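5-cytosine DNA methyltransferase (PDB 3QV2) probably methylates carbon 5 of cytosine in DNA or tRNA, as a Dnmt2-type enzyme that uses S-adenosyl-L-methionine as methyl donor. Local coordinates at residues K124-K135 against T171-L179. Numbering follows the deposited sequence.
With SO4 (sulfate ion), chain D.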
loop_
_atom_site.group_PDB
_atom_site.type_symbol
_atom_site.label_atom_id
_atom_site.label_comp_id
_atom_site.label_asym_id
_atom_site.label_seq_id
_atom_site.Cartn_x
_atom_site.Cartn_y
_atom_site.Cartn_z
ATOM N N LYS A 124 -2.567 19.047 10.479
ATOM C CA LYS A 124 -1.217 19.253 10.994
ATOM C C LYS A 124 -0.238 18.192 10.495
ATOM O O LYS A 124 0.976 18.376 10.571
ATOM C CB LYS A 124 -1.228 19.296 12.524
ATOM C CG LYS A 124 -2.070 20.426 13.098
ATOM C CD LYS A 124 -2.091 20.391 14.617
ATOM C CE LYS A 124 -2.952 21.511 15.179
ATOM N NZ LYS A 124 -4.347 21.445 14.659
ATOM N N HIS A 125 -0.771 17.085 9.987
ATOM C CA HIS A 125 0.057 16.022 9.425
ATOM C C HIS A 125 -0.587 15.437 8.176
ATOM O O HIS A 125 -1.788 15.169 8.151
ATOM C CB HIS A 125 0.301 14.915 10.454
ATOM C CG HIS A 125 1.068 15.366 11.659
ATOM N ND1 HIS A 125 0.462 15.952 12.749
ATOM C CD2 HIS A 125 2.390 15.320 11.942
ATOM C CE1 HIS A 125 1.378 16.246 13.653
ATOM N NE2 HIS A 125 2.557 15.875 13.189
ATOM N N ILE A 126 0.220 15.247 7.136
ATOM C CA ILE A 126 -0.238 14.623 5.901
ATOM C C ILE A 126 0.725 13.522 5.476
ATOM O O ILE A 126 1.942 13.708 5.492
ATOM C CB ILE A 126 -0.347 15.637 4.752
ATOM C CG1 ILE A 126 -1.252 16.805 5.143
ATOM C CG2 ILE A 126 -0.863 14.958 3.490
ATOM C CD1 ILE A 126 -1.432 17.819 4.039
ATOM N N PHE A 127 0.174 12.376 5.094
ATOM C CA PHE A 127 0.985 11.269 4.610
ATOM C C PHE A 127 0.456 10.771 3.270
ATOM O O PHE A 127 -0.712 10.400 3.150
ATOM C CB PHE A 127 1.006 10.127 5.628
ATOM C CG PHE A 127 1.982 9.036 5.294
ATOM C CD1 PHE A 127 3.244 9.018 5.864
ATOM C CD2 PHE A 127 1.640 8.031 4.405
ATOM C CE1 PHE A 127 4.145 8.016 5.558
ATOM C CE2 PHE A 127 2.536 7.028 4.093
ATOM C CZ PHE A 127 3.791 7.020 4.671
ATOM N N ILE A 128 1.320 10.774 2.261
ATOM C CA ILE A 128 0.939 10.314 0.934
ATOM C C ILE A 128 1.766 9.106 0.519
ATOM O O ILE A 128 2.971 9.056 0.759
ATOM C CB ILE A 128 1.114 11.421 -0.121
ATOM C CG1 ILE A 128 0.530 12.740 0.387
ATOM C CG2 ILE A 128 0.468 11.012 -1.436
ATOM C CD1 ILE A 128 0.709 13.898 -0.572
ATOM N N GLU A 129 1.111 8.132 -0.101
ATOM C CA GLU A 129 1.800 6.948 -0.596
ATOM C C GLU A 129 1.435 6.713 -2.057
ATOM O O GLU A 129 0.271 6.830 -2.440
ATOM C CB GLU A 129 1.448 5.725 0.257
ATOM C CG GLU A 129 2.252 4.470 -0.066
ATOM C CD GLU A 129 1.712 3.711 -1.263
ATOM O OE1 GLU A 129 0.572 3.996 -1.687
ATOM O OE2 GLU A 129 2.426 2.827 -1.779
ATOM N N ASN A 130 2.434 6.388 -2.869
ATOM C CA ASN A 130 2.211 6.152 -4.291
ATOM C C ASN A 130 3.390 5.429 -4.930
ATOM O O ASN A 130 4.299 4.973 -4.235
ATOM C CB ASN A 130 1.950 7.475 -5.017
ATOM C CG ASN A 130 0.910 7.344 -6.114
ATOM O OD1 ASN A 130 1.228 7.005 -7.254
ATOM N ND2 ASN A 130 -0.344 7.616 -5.772
ATOM N N VAL A 131 3.368 5.322 -6.255
ATOM C CA VAL A 131 4.467 4.709 -6.992
ATOM C C VAL A 131 5.579 5.727 -7.237
ATOM O O VAL A 131 5.324 6.932 -7.259
ATOM C CB VAL A 131 3.987 4.124 -8.337
ATOM C CG1 VAL A 131 3.052 2.950 -8.095
ATOM C CG2 VAL A 131 3.298 5.194 -9.166
ATOM N N PRO A 132 6.819 5.243 -7.409
ATOM C CA PRO A 132 7.998 6.096 -7.591
ATOM C C PRO A 132 7.790 7.227 -8.599
ATOM O O PRO A 132 8.159 8.368 -8.315
ATOM C CB PRO A 132 9.052 5.114 -8.108
ATOM C CG PRO A 132 8.680 3.824 -7.463
ATOM C CD PRO A 132 7.174 3.812 -7.405
ATOM N N LEU A 133 7.202 6.919 -9.751
ATOM C CA LEU A 133 7.029 7.912 -10.811
ATOM C C LEU A 133 6.138 9.085 -10.407
ATOM O O LEU A 133 6.167 10.139 -11.040
ATOM C CB LEU A 133 6.497 7.257 -12.089
ATOM C CG LEU A 133 7.525 6.462 -12.898
ATOM C CD1 LEU A 133 6.872 5.783 -14.091
ATOM C CD2 LEU A 133 8.653 7.375 -13.346
ATOM N N PHE A 134 5.345 8.899 -9.357
ATOM C CA PHE A 134 4.492 9.970 -8.854
ATOM C C PHE A 134 5.343 11.172 -8.463
ATOM O O PHE A 134 4.936 12.320 -8.635
ATOM C CB PHE A 134 3.683 9.484 -7.651
ATOM C CG PHE A 134 2.716 10.502 -7.114
ATOM C CD1 PHE A 134 1.630 10.910 -7.869
ATOM C CD2 PHE A 134 2.886 11.037 -5.848
ATOM C CE1 PHE A 134 0.735 11.841 -7.376
ATOM C CE2 PHE A 134 1.994 11.968 -5.349
ATOM C CZ PHE A 134 0.918 12.369 -6.113
ATOM N N LYS A 135 6.535 10.892 -7.945
ATOM C CA LYS A 135 7.470 11.931 -7.532
ATOM C C LYS A 135 7.799 12.894 -8.672
ATOM O O LYS A 135 8.076 14.071 -8.440
ATOM C CB LYS A 135 8.754 11.298 -6.991
ATOM C CG LYS A 135 9.860 12.289 -6.666
ATOM C CD LYS A 135 11.107 11.574 -6.172
ATOM C CE LYS A 135 12.244 12.553 -5.933
ATOM N NZ LYS A 135 11.870 13.600 -4.943
ATOM N N THR A 171 8.994 -1.276 -4.046
ATOM C CA THR A 171 9.503 0.087 -4.070
ATOM C C THR A 171 8.374 1.094 -4.257
ATOM O O THR A 171 7.678 1.082 -5.273
ATOM C CB THR A 171 10.540 0.274 -5.191
ATOM O OG1 THR A 171 11.589 -0.692 -5.038
ATOM C CG2 THR A 171 11.128 1.673 -5.149
ATOM N N ARG A 172 8.196 1.966 -3.270
ATOM C CA ARG A 172 7.143 2.973 -3.321
ATOM C C ARG A 172 7.645 4.356 -2.917
ATOM O O ARG A 172 8.710 4.497 -2.315
ATOM C CB ARG A 172 5.964 2.565 -2.435
ATOM C CG ARG A 172 5.164 1.381 -2.960
ATOM C CD ARG A 172 4.505 1.705 -4.292
ATOM N NE ARG A 172 3.546 0.678 -4.692
ATOM C CZ ARG A 172 3.839 -0.356 -5.472
ATOM N NH1 ARG A 172 2.901 -1.241 -5.782
ATOM N NH2 ARG A 172 5.068 -0.506 -5.945
ATOM N N TYR A 173 6.863 5.373 -3.259
ATOM C CA TYR A 173 7.199 6.752 -2.943
ATOM C C TYR A 173 6.343 7.231 -1.779
ATOM O O TYR A 173 5.135 6.992 -1.748
ATOM C CB TYR A 173 6.984 7.633 -4.173
ATOM C CG TYR A 173 7.297 9.098 -3.970
ATOM C CD1 TYR A 173 8.534 9.506 -3.489
ATOM C CD2 TYR A 173 6.362 10.074 -4.282
ATOM C CE1 TYR A 173 8.824 10.847 -3.311
ATOM C CE2 TYR A 173 6.642 11.416 -4.110
ATOM C CZ TYR A 173 7.874 11.796 -3.625
ATOM O OH TYR A 173 8.158 13.130 -3.453
ATOM N N TYR A 174 6.975 7.900 -0.818
ATOM C CA TYR A 174 6.282 8.351 0.384
ATOM C C TYR A 174 6.498 9.836 0.655
ATOM O O TYR A 174 7.631 10.315 0.671
ATOM C CB TYR A 174 6.740 7.542 1.597
ATOM C CG TYR A 174 6.551 6.050 1.450
ATOM C CD1 TYR A 174 5.337 5.452 1.755
ATOM C CD2 TYR A 174 7.588 5.238 1.010
ATOM C CE1 TYR A 174 5.159 4.089 1.625
ATOM C CE2 TYR A 174 7.420 3.872 0.875
ATOM C CZ TYR A 174 6.202 3.304 1.186
ATOM O OH TYR A 174 6.023 1.948 1.058
ATOM N N VAL A 175 5.404 10.559 0.878
ATOM C CA VAL A 175 5.482 11.980 1.188
ATOM C C VAL A 175 5.019 12.245 2.616
ATOM O O VAL A 175 3.935 11.825 3.016
ATOM C CB VAL A 175 4.628 12.821 0.221
ATOM C CG1 VAL A 175 4.716 14.292 0.586
ATOM C CG2 VAL A 175 5.079 12.598 -1.213
ATOM N N MET A 176 5.854 12.942 3.379
ATOM C CA MET A 176 5.534 13.290 4.757
ATOM C C MET A 176 5.510 14.801 4.932
ATOM O O MET A 176 6.553 15.456 4.905
ATOM C CB MET A 176 6.547 12.658 5.712
ATOM C CG MET A 176 6.470 11.143 5.773
ATOM S SD MET A 176 8.059 10.392 6.171
ATOM C CE MET A 176 8.969 10.741 4.668
ATOM N N ALA A 177 4.314 15.351 5.108
ATOM C CA ALA A 177 4.147 16.793 5.224
ATOM C C ALA A 177 3.502 17.174 6.549
ATOM O O ALA A 177 2.607 16.485 7.036
ATOM C CB ALA A 177 3.323 17.323 4.060
ATOM N N ARG A 178 3.967 18.274 7.129
ATOM C CA ARG A 178 3.413 18.774 8.381
ATOM C C ARG A 178 3.765 20.247 8.569
ATOM O O ARG A 178 4.606 20.789 7.853
ATOM C CB ARG A 178 3.911 17.942 9.564
ATOM C CG ARG A 178 5.379 18.133 9.892
ATOM C CD ARG A 178 5.856 17.099 10.894
ATOM N NE ARG A 178 7.085 17.512 11.564
ATOM C CZ ARG A 178 7.794 16.729 12.368
ATOM N NH1 ARG A 178 7.398 15.486 12.595
ATOM N NH2 ARG A 178 8.900 17.185 12.940
ATOM N N LEU A 179 3.120 20.889 9.537
ATOM C CA LEU A 179 3.274 22.327 9.733
ATOM C C LEU A 179 4.465 22.681 10.621
ATOM O O LEU A 179 4.813 23.852 10.769
ATOM C CB LEU A 179 1.986 22.919 10.306
ATOM C CG LEU A 179 0.732 22.656 9.472
ATOM C CD1 LEU A 179 -0.505 23.160 10.193
ATOM C CD2 LEU A 179 0.859 23.302 8.103
HETATM S S SO4 D . -6.674 19.699 16.775
HETATM O O1 SO4 D . -7.645 19.258 15.778
HETATM O O2 SO4 D . -5.341 19.212 16.429
HETATM O O3 SO4 D . -6.662 21.159 16.811
HETATM O O4 SO4 D . -7.054 19.172 18.082
HETATM O O HOH W 1 2.643 19.373 12.625
HETATM O O HOH W 2 1.804 0.201 -2.254
HETATM O O HOH W 3 3.602 0.715 0.696
#
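With CG trans to the main-chain nitrogen in both Y173 (chi1 180°) and K135 (chi1 174°), the K135 methylene chain lies over one face of the phenol ring; CB stands 3.5 Å from the ring centroid in a CH-pi contact, while F134 CD2 meets the ring edge at Y173 CD2. The K135 amine and the Y173 hydroxyl both end on D156. Strands 125-130 and 172-178 run antiparallel, zipped by six main-chain hydrogen bonds from I126 N to A177 O (2.7 Å) through Y173 N to N130 O (2.8 Å). On the side of the sheet that carries F127, Y174 and M176, F127 CZ packs against Y174 CD1 and M176 CG touches the F127 ring. E129 CG lies beside Y174 CE1 (3.4 Å). The chi2 bend of E129 (-82°) turns OE2 toward R172 NE in a long salt bridge (3.8 Å); a water donates to OE2 and accepts a weak bond from NE. E129 lies close to bound S-adenosylhomocysteine and N130 packs on C86, the predicted nucleophile, consistent with the C-terminal end of strand 125-130 bordering the active site of this Rossmann-like methyltransferase fold. Helix 311-321 covers F127 and Y174, helix 138-149 covers I126 and V175; strand 79-82 lies parallel beside 125-130, and 153-159 antiparallel beside 172-178.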